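Local coordinates for protein fervidolysin (Fervidobacterium pennivorans, PDB 1R6V) that degrades keratin into peptides as a subtilisin-like serine protease, allowing its bacterium to grow on native feathers, at residues A261-S267 with G288-S294. The protein carries 1 engineered substitution. Numbering follows the deposited sequence.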
# COMPACT_ATOMS: atom_id res chain seq x y z
N ALA A 261 -9.87 -10.09 15.53
CA ALA A 261 -8.41 -10.20 15.57
C ALA A 261 -7.83 -8.90 16.13
O ALA A 261 -8.27 -7.81 15.75
CB ALA A 261 -7.85 -10.47 14.16
N LYS A 262 -6.86 -8.99 17.05
CA LYS A 262 -6.24 -7.78 17.60
C LYS A 262 -4.82 -7.56 17.06
O LYS A 262 -4.24 -6.49 17.25
CB LYS A 262 -6.22 -7.83 19.13
CG LYS A 262 -7.61 -7.76 19.74
CD LYS A 262 -8.38 -6.58 19.22
CE LYS A 262 -9.83 -6.62 19.70
NZ LYS A 262 -10.63 -5.53 19.07
N VAL A 263 -4.27 -8.57 16.41
CA VAL A 263 -2.96 -8.42 15.78
C VAL A 263 -2.95 -9.38 14.59
O VAL A 263 -3.60 -10.43 14.63
CB VAL A 263 -1.78 -8.72 16.77
CG1 VAL A 263 -1.94 -10.11 17.39
CG2 VAL A 263 -0.44 -8.61 16.04
N MET A 264 -2.29 -8.99 13.50
CA MET A 264 -2.19 -9.83 12.30
C MET A 264 -0.73 -9.98 11.91
O MET A 264 0.05 -9.05 12.06
CB MET A 264 -2.91 -9.19 11.10
CG MET A 264 -4.38 -8.83 11.39
SD MET A 264 -5.38 -8.68 9.83
CE MET A 264 -6.76 -7.65 10.45
N ASN A 265 -0.39 -11.15 11.37
CA ASN A 265 0.98 -11.43 10.94
C ASN A 265 0.97 -11.50 9.40
O ASN A 265 0.17 -12.23 8.83
CB ASN A 265 1.45 -12.76 11.53
CG ASN A 265 2.89 -13.09 11.14
OD1 ASN A 265 3.14 -13.72 10.10
ND2 ASN A 265 3.83 -12.63 11.95
N HIS A 266 1.83 -10.71 8.76
CA HIS A 266 1.93 -10.66 7.29
C HIS A 266 3.37 -10.86 6.81
O HIS A 266 4.27 -10.16 7.27
CB HIS A 266 1.54 -9.29 6.75
CG HIS A 266 0.15 -8.86 7.10
ND1 HIS A 266 -0.95 -9.14 6.30
CD2 HIS A 266 -0.32 -8.17 8.17
CE1 HIS A 266 -2.03 -8.64 6.88
NE2 HIS A 266 -1.68 -8.05 8.01
N SER A 267 3.58 -11.79 5.88
CA SER A 267 4.92 -11.94 5.32
C SER A 267 4.77 -12.14 3.82
O SER A 267 5.06 -13.21 3.27
CB SER A 267 5.65 -13.13 5.95
OG SER A 267 5.99 -12.80 7.29
N GLY A 288 -8.03 -0.57 16.10
CA GLY A 288 -7.07 -0.95 17.12
C GLY A 288 -6.26 -2.21 16.88
O GLY A 288 -5.64 -2.71 17.82
N VAL A 289 -6.24 -2.71 15.65
CA VAL A 289 -5.49 -3.93 15.37
C VAL A 289 -4.06 -3.60 14.97
O VAL A 289 -3.82 -2.68 14.17
CB VAL A 289 -6.11 -4.78 14.24
CG1 VAL A 289 -7.63 -4.93 14.42
CG2 VAL A 289 -5.77 -4.18 12.92
N VAL A 290 -3.12 -4.36 15.53
CA VAL A 290 -1.69 -4.18 15.26
C VAL A 290 -1.35 -5.00 14.02
O VAL A 290 -1.80 -6.13 13.91
CB VAL A 290 -0.85 -4.67 16.46
CG1 VAL A 290 0.66 -4.63 16.12
CG2 VAL A 290 -1.13 -3.76 17.65
N MET A 291 -0.58 -4.41 13.11
CA MET A 291 -0.22 -5.10 11.88
C MET A 291 1.29 -5.31 11.83
O MET A 291 2.03 -4.34 11.68
CB MET A 291 -0.69 -4.28 10.67
CG MET A 291 -2.24 -4.12 10.61
SD MET A 291 -3.28 -5.60 10.31
CE MET A 291 -3.87 -5.30 8.56
N VAL A 292 1.72 -6.56 11.96
CA VAL A 292 3.14 -6.96 11.94
C VAL A 292 3.44 -7.45 10.52
O VAL A 292 2.73 -8.32 10.00
CB VAL A 292 3.41 -8.08 12.97
CG1 VAL A 292 4.88 -8.50 12.93
CG2 VAL A 292 3.04 -7.58 14.40
N VAL A 293 4.46 -6.89 9.89
CA VAL A 293 4.81 -7.27 8.52
C VAL A 293 6.29 -7.55 8.43
O VAL A 293 7.12 -6.79 8.94
CB VAL A 293 4.48 -6.13 7.53
CG1 VAL A 293 4.76 -6.58 6.09
CG2 VAL A 293 3.04 -5.72 7.70
N SER A 294 6.64 -8.64 7.77
CA SER A 294 8.06 -8.95 7.66
C SER A 294 8.73 -7.97 6.68
O SER A 294 8.11 -7.50 5.71
CB SER A 294 8.24 -10.38 7.18
OG SER A 294 7.87 -10.43 5.82
O HOH W 1 -4.85 -4.60 19.22
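Strands 263-266 and 290-294 are parallel neighbours within the central sheet of the catalytic domain, paired from Val263 with Val290 to His266 with Val293. Their axes approach to 4.8 Å at 16°, and five backbone hydrogen bonds run from Val290 N to Lys262 O at one end to Ser294 N to His266 O at the other. The four bonds from Met264 N onward meet their carbonyls almost head-on, whereas Val290 N approaches Lys262 O from above the carbonyl plane, 38° out of it. Helix 275-286 links the strands in a beta-alpha-beta unit of the subtilisin fold, ending in a Schellman motif with Gly288 as its C-prime residue. On the sheet face turned to this helix and helix 246-258, Met264 and Met291 lie side by side. Met264 runs extended beyond CG; Met291 is bent at chi2 and chi3, which brings its SD to 3.6 Å from Met264 CG and its CE to 3.6 Å from His266 NE2. Met291 SD is also 4.8 Å from the His266 ring centroid, 81° off the normal, an edge-on sulfur-aromatic contact. Val292 O lies in the plane of the His266 ring at its edge, 3.6 Å from His266 CD2, while His266 ND1 accepts a hydrogen bond from Trp268 NE1. With an alanine in place of His266, Trp268 NE1 would probably lose this acceptor and a gap would open beside Met291 CE. On the opposite face of the sheet, Val263 CG2, anti to its own nitrogen, meets Val292 CG2 at 4.0 Å, and Asn265 ND2 bonds to Thr388 of helix 380-397. That helix carries Ser381, probably the nucleophilic serine of the charge relay, as in other subtilases, whose side chain is about 4 Å from that of Ser267; Ser267 OG in turn packs 3.3 Å from Ser294 CB.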